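Local coordinates for cytokinin riboside 5'-monophosphate phosphoribohydrolase (PDB 5WQ3), which belongs to the SLOG clan of proteins and folds as a Rossmann-like alpha/beta domain around a parallel beta-sheet, at residues 85-90 and 111-117; 128-132 and 155-159. All blocks are in the same frame, centred on the assembly; numbering follows the deposited sequence.

Interaction 1 (85-90 and 111-117)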
loop_
_atom_site.group_PDB
_atom_site.type_symbol
_atom_site.label_atom_id
_atom_site.label_comp_id
_atom_site.label_asym_id
_atom_site.label_seq_id
_atom_site.Cartn_x
_atom_site.Cartn_y
_atom_site.Cartn_z
ATOM N N TYR C 85 18.900 58.037 0.129
ATOM C CA TYR C 85 20.265 57.783 0.546
ATOM C C TYR C 85 21.090 57.029 -0.445
ATOM O O TYR C 85 22.280 57.337 -0.606
ATOM C CB TYR C 85 20.307 56.972 1.811
ATOM C CG TYR C 85 19.613 57.541 2.984
ATOM C CD1 TYR C 85 19.207 58.877 3.044
ATOM C CD2 TYR C 85 19.352 56.733 4.072
ATOM C CE1 TYR C 85 18.578 59.377 4.176
ATOM C CE2 TYR C 85 18.756 57.234 5.210
ATOM C CZ TYR C 85 18.329 58.520 5.243
ATOM O OH TYR C 85 17.721 58.945 6.402
ATOM N N TYR C 86 20.519 55.999 -1.069
ATOM C CA TYR C 86 21.210 55.243 -2.112
ATOM C C TYR C 86 21.600 56.202 -3.247
ATOM O O TYR C 86 22.736 56.197 -3.746
ATOM C CB TYR C 86 20.394 54.057 -2.645
ATOM C CG TYR C 86 21.185 53.076 -3.504
ATOM C CD1 TYR C 86 21.531 53.382 -4.803
ATOM C CD2 TYR C 86 21.630 51.865 -2.998
ATOM C CE1 TYR C 86 22.256 52.486 -5.603
ATOM C CE2 TYR C 86 22.387 50.967 -3.792
ATOM C CZ TYR C 86 22.700 51.298 -5.091
ATOM O OH TYR C 86 23.450 50.439 -5.911
ATOM N N LYS C 87 20.658 57.038 -3.650
ATOM C CA LYS C 87 20.935 57.926 -4.784
ATOM C C LYS C 87 22.047 58.963 -4.436
ATOM O O LYS C 87 22.951 59.264 -5.264
ATOM C CB LYS C 87 19.658 58.623 -5.229
ATOM C CG LYS C 87 19.826 59.566 -6.410
ATOM C CD LYS C 87 18.471 60.222 -6.737
ATOM C CE LYS C 87 18.594 61.590 -7.406
ATOM N NZ LYS C 87 18.566 61.438 -8.880
ATOM N N ALA C 88 21.960 59.481 -3.222
ATOM C CA ALA C 88 23.001 60.316 -2.654
ATOM C C ALA C 88 24.381 59.593 -2.660
ATOM O O ALA C 88 25.389 60.132 -3.135
ATOM C CB ALA C 88 22.593 60.747 -1.240
ATOM N N GLY C 89 24.404 58.359 -2.189
ATOM C CA GLY C 89 25.665 57.565 -2.227
ATOM C C GLY C 89 26.264 57.449 -3.617
ATOM O O GLY C 89 27.468 57.532 -3.756
ATOM N N VAL C 90 25.433 57.257 -4.642
ATOM C CA VAL C 90 25.930 57.137 -6.032
ATOM C C VAL C 90 26.607 58.451 -6.508
ATOM O O VAL C 90 27.724 58.430 -7.077
ATOM C CB VAL C 90 24.820 56.689 -7.009
ATOM C CG1 VAL C 90 25.220 56.872 -8.472
ATOM C CG2 VAL C 90 24.433 55.231 -6.731
ATOM N N LEU C 111 24.307 50.979 1.095
ATOM C CA LEU C 111 25.055 52.229 0.959
ATOM C C LEU C 111 26.558 52.037 0.906
ATOM O O LEU C 111 27.299 53.022 0.847
ATOM C CB LEU C 111 24.651 53.212 2.033
ATOM C CG LEU C 111 23.177 53.500 2.121
ATOM C CD1 LEU C 111 22.932 54.535 3.180
ATOM C CD2 LEU C 111 22.640 53.981 0.780
ATOM N N MET C 112 27.027 50.778 0.878
ATOM C CA MET C 112 28.368 50.513 0.394
ATOM C C MET C 112 28.425 50.380 -1.123
ATOM O O MET C 112 29.350 50.890 -1.775
ATOM C CB MET C 112 28.912 49.246 1.027
ATOM C CG MET C 112 29.048 49.310 2.554
ATOM S SD MET C 112 29.660 47.722 3.163
ATOM C CE MET C 112 28.073 46.965 3.517
ATOM N N GLU C 113 27.466 49.668 -1.715
ATOM C CA GLU C 113 27.462 49.539 -3.139
ATOM C C GLU C 113 27.241 50.869 -3.840
ATOM O O GLU C 113 27.711 51.040 -4.936
ATOM C CB GLU C 113 26.343 48.598 -3.567
ATOM C CG GLU C 113 26.181 48.393 -5.056
ATOM C CD GLU C 113 25.005 47.547 -5.378
ATOM O OE1 GLU C 113 23.856 48.032 -5.190
ATOM O OE2 GLU C 113 25.238 46.398 -5.788
ATOM N N ALA C 114 26.433 51.754 -3.277
ATOM C CA ALA C 114 26.084 52.980 -3.972
ATOM C C ALA C 114 27.342 53.826 -4.363
ATOM O O ALA C 114 27.536 54.224 -5.518
ATOM C CB ALA C 114 25.082 53.791 -3.141
ATOM N N PRO C 115 28.251 54.023 -3.412
ATOM C CA PRO C 115 29.341 54.892 -3.840
ATOM C C PRO C 115 30.265 54.111 -4.720
ATOM O O PRO C 115 30.976 54.736 -5.497
ATOM C CB PRO C 115 30.030 55.330 -2.498
ATOM C CG PRO C 115 29.354 54.556 -1.430
ATOM C CD PRO C 115 28.084 53.973 -1.947
ATOM N N ASN C 116 30.246 52.774 -4.658
ATOM C CA ASN C 116 31.152 51.982 -5.558
ATOM C C ASN C 116 30.592 52.145 -7.007
ATOM O O ASN C 116 31.311 52.355 -7.979
ATOM C CB ASN C 116 31.195 50.489 -5.217
ATOM C CG ASN C 116 32.050 50.144 -4.022
ATOM O OD1 ASN C 116 31.580 49.476 -3.102
ATOM N ND2 ASN C 116 33.311 50.529 -4.040
ATOM N N LYS C 117 29.290 52.042 -7.125
ATOM C CA LYS C 117 28.607 52.265 -8.387
ATOM C C LYS C 117 28.962 53.640 -8.953
ATOM O O LYS C 117 29.450 53.732 -10.062
ATOM C CB LYS C 117 27.096 52.159 -8.189
ATOM C CG LYS C 117 26.330 52.400 -9.467
ATOM C CD LYS C 117 24.844 52.140 -9.299
ATOM C CE LYS C 117 24.164 52.053 -10.666
ATOM N NZ LYS C 117 22.727 51.767 -10.435
#
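Tyr86, Ala114 and Leu111 bury more surface here than any other residues of the two segments, and the aromatic ring of Tyr86 is the hub. The methyl of Ala114 sits squarely above it, with CB 3.7 Å from the ring centroid, which makes a CH-pi contact over one face. At the rim of the same ring the phenol OH donates a hydrogen bond to OE1 of Glu113, at 2.5 Å. Ring and carboxylate planes stand 82° apart: OE1 lies in the ring plane, yet the hydroxyl meets it from above the plane of the carboxylate. Tyr86 reaches across because its CG is anti to the backbone N (chi1 -167°), which carries the ring out over the second helix, while the extended chain of Glu113 brings its acid group to the hydroxyl.

Leu111 approaches from the N-terminal part of segment 111-117. Its branches divide: CD2 packs on the backbone, 3.5 Å from Tyr86 N, and CD1 lies 3.8 Å from Tyr85 CB. At the other end, Val90 CG2 rests 3.9 Å from Ala114 CB.

The short helical segments approach to 7.3 Å between axes at 36°, a close fit in which backbones touch at Gly89, where no side chain intervenes. Two CA-H...O contacts document this: Pro115 CA lies 3.2 Å from Gly89 O, and Val90 CA 3.4 Å from Ala114 O. Beyond the pair, Pro115 packs on Val103 and Thr105 of strand 102-105, so the second helix is seated on the sheet.

Chemically, the interface is mostly apolar and CH...O packing between two successive crossover helices, with one directional polar bond at its margin; the methyl over one face and the carboxylate oxygen at the edge together should restrict how far the tyrosine ring can turn.

Interaction 2 (128-132 and 155-159). With EDO (1,2-ethanediol), chain L.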
loop_
_atom_site.group_PDB
_atom_site.type_symbol
_atom_site.label_atom_id
_atom_site.label_comp_id
_atom_site.label_asym_id
_atom_site.label_seq_id
_atom_site.Cartn_x
_atom_site.Cartn_y
_atom_site.Cartn_z
ATOM N N GLY C 128 36.727 47.749 -2.797
ATOM C CA GLY C 128 35.874 47.038 -1.828
ATOM C C GLY C 128 36.698 46.101 -0.960
ATOM O O GLY C 128 37.385 45.139 -1.458
ATOM N N LEU C 129 36.641 46.336 0.340
ATOM C CA LEU C 129 37.404 45.513 1.290
ATOM C C LEU C 129 36.352 44.824 2.098
ATOM O O LEU C 129 35.795 45.400 3.021
ATOM C CB LEU C 129 38.316 46.335 2.162
ATOM C CG LEU C 129 39.201 47.425 1.511
ATOM C CD1 LEU C 129 40.074 48.090 2.559
ATOM C CD2 LEU C 129 40.086 46.908 0.392
ATOM N N GLY C 130 36.015 43.602 1.669
ATOM C CA GLY C 130 34.943 42.875 2.286
ATOM C C GLY C 130 35.308 42.155 3.557
ATOM O O GLY C 130 36.490 41.832 3.823
ATOM N N ILE C 131 34.272 41.817 4.302
ATOM C CA ILE C 131 34.385 40.969 5.455
ATOM C C ILE C 131 33.644 39.666 5.169
ATOM O O ILE C 131 32.534 39.689 4.694
ATOM C CB ILE C 131 33.819 41.694 6.669
ATOM C CG1 ILE C 131 34.047 40.905 7.921
ATOM C CG2 ILE C 131 32.353 41.937 6.476
ATOM C CD1 ILE C 131 35.477 40.918 8.349
ATOM N N GLU C 132 34.283 38.538 5.399
ATOM C CA GLU C 132 33.671 37.277 5.055
ATOM C C GLU C 132 32.592 36.986 6.041
ATOM O O GLU C 132 32.830 36.945 7.206
ATOM C CB GLU C 132 34.671 36.153 4.903
ATOM C CG GLU C 132 34.935 35.364 6.129
ATOM C CD GLU C 132 35.985 34.289 5.896
ATOM O OE1 GLU C 132 36.618 34.277 4.829
ATOM O OE2 GLU C 132 36.164 33.465 6.785
ATOM N N ARG C 155 40.780 44.185 8.378
ATOM C CA ARG C 155 40.055 45.002 7.460
ATOM C C ARG C 155 40.003 46.481 7.949
ATOM O O ARG C 155 40.209 47.393 7.137
ATOM C CB ARG C 155 38.687 44.467 7.322
ATOM C CG ARG C 155 37.905 45.165 6.299
ATOM C CD ARG C 155 36.540 45.194 6.902
ATOM N NE ARG C 155 35.539 45.165 5.905
ATOM C CZ ARG C 155 34.274 45.310 6.181
ATOM N NH1 ARG C 155 33.866 45.493 7.417
ATOM N NH2 ARG C 155 33.441 45.310 5.212
ATOM N N LYS C 156 39.750 46.711 9.240
ATOM C CA LYS C 156 39.624 48.095 9.776
ATOM C C LYS C 156 40.950 48.850 9.707
ATOM O O LYS C 156 40.962 50.053 9.490
ATOM C CB LYS C 156 39.101 48.105 11.224
ATOM C CG LYS C 156 37.608 47.814 11.461
ATOM C CD LYS C 156 37.402 47.532 12.975
ATOM C CE LYS C 156 36.110 48.117 13.550
ATOM N NZ LYS C 156 36.125 48.200 15.055
ATOM N N THR C 157 42.087 48.170 9.892
ATOM C CA THR C 157 43.335 48.793 9.706
ATOM C C THR C 157 43.502 49.345 8.265
ATOM O O THR C 157 44.089 50.417 8.108
ATOM C CB THR C 157 44.473 47.769 9.986
ATOM O OG1 THR C 157 44.294 47.284 11.320
ATOM C CG2 THR C 157 45.784 48.389 9.944
ATOM N N MET C 158 43.051 48.598 7.237
ATOM C CA MET C 158 43.283 48.967 5.857
ATOM C C MET C 158 42.548 50.266 5.558
ATOM O O MET C 158 43.077 51.093 4.824
ATOM C CB MET C 158 42.792 47.901 4.913
ATOM C CG MET C 158 43.403 46.499 5.015
ATOM S SD MET C 158 45.148 46.525 5.034
ATOM C CE MET C 158 45.493 44.982 5.913
ATOM N N PHE C 159 41.373 50.485 6.153
ATOM C CA PHE C 159 40.636 51.763 5.906
ATOM C C PHE C 159 41.406 52.982 6.390
ATOM O O PHE C 159 41.447 54.009 5.689
ATOM C CB PHE C 159 39.256 51.754 6.546
ATOM C CG PHE C 159 38.299 50.722 5.988
ATOM C CD1 PHE C 159 38.060 50.617 4.657
ATOM C CD2 PHE C 159 37.621 49.868 6.836
ATOM C CE1 PHE C 159 37.151 49.698 4.160
ATOM C CE2 PHE C 159 36.683 48.938 6.341
ATOM C CZ PHE C 159 36.465 48.842 4.996
HETATM C C1 EDO L . 42.130 49.661 13.150
HETATM O O1 EDO L . 43.512 49.822 13.392
HETATM C C2 EDO L . 41.427 49.816 14.471
HETATM O O2 EDO L . 40.814 48.579 14.790
#
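Arg155 grips the carbonyl oxygen of Leu129 with two nitrogens side-on. NE donates at 2.9 Å to Leu129 O with an N-H...O angle of 155°, and NH2 donates to the same Leu129 O at 3.2 Å and a more bent 139°. The oxygen lies close to the guanidinium plane for both bonds; seen from the acceptor, NH2 approaches in the carbonyl plane whereas NE stands above it. The side chain gets there by leaving with CG anti to the backbone N and then bending at chi2 (-143°) and again at chi3.

Ile131 supplies the apolar counterpart. Its CB is 3.7 Å from Arg155 CZ, centred over one guanidinium face, and its CG2 is 3.8 Å from Arg155 NH2, the side chains crossing at about a right angle.

Leu129 also points its side chain at the helix. CD1 packs 3.6 Å from Met158 CB and 3.7 Å from Phe159 CE1, the latter approach oblique to the ring. That ring meets Phe74 edge-to-face, and Met158 continues on to Phe57, Phe61 and Leu64 of helix 46-64.

Other polar groups are matched outside the contact: Gly128 and Gly130 pair by backbone with strand 145-149, Leu129 with Thr105, and Arg155 NH2 has a second, weak bond to Gly106 O. Lys156 NZ forms salt bridges with Asp177 and Glu181. Away from the strand, a 1,2-ethanediol, probably from the crystallisation liquor, donates a weak 3.4 Å bond from O1 to Thr157 OG1, itself also hydrogen-bonded to Phe153 O one turn earlier.

Helix 152-162, the crossover from strand 145-149 to strand 166-168, thus packs on this Rossmann-like sheet beside strand 126-131; because its donors are matched, the arginine can probably lie among apolar side chains.

How the interactions relate
From the N terminus, the chain passes strand 70-74, enters helix 84-98, returns through strand 102-105 and meets its earlier helix again at 111-117, where interaction 1 closes a loop with 20 residues between its segments. Helix 113-121 leads directly into strand 126-131, which opens interaction 2; the chain then runs through strand 145-149 and closes this second loop, 22 intervening residues long, on helix 152-162. The loops are in series, neither nested nor crossed. Interactions 1 and 2 have centres about 18 Å apart; the nearest atoms of interactions 1 and 2 are about 5 Å apart, without touching. Interaction 1 joins two helices; interaction 2 ties strand 126-131 of the sheet to helix 152-162.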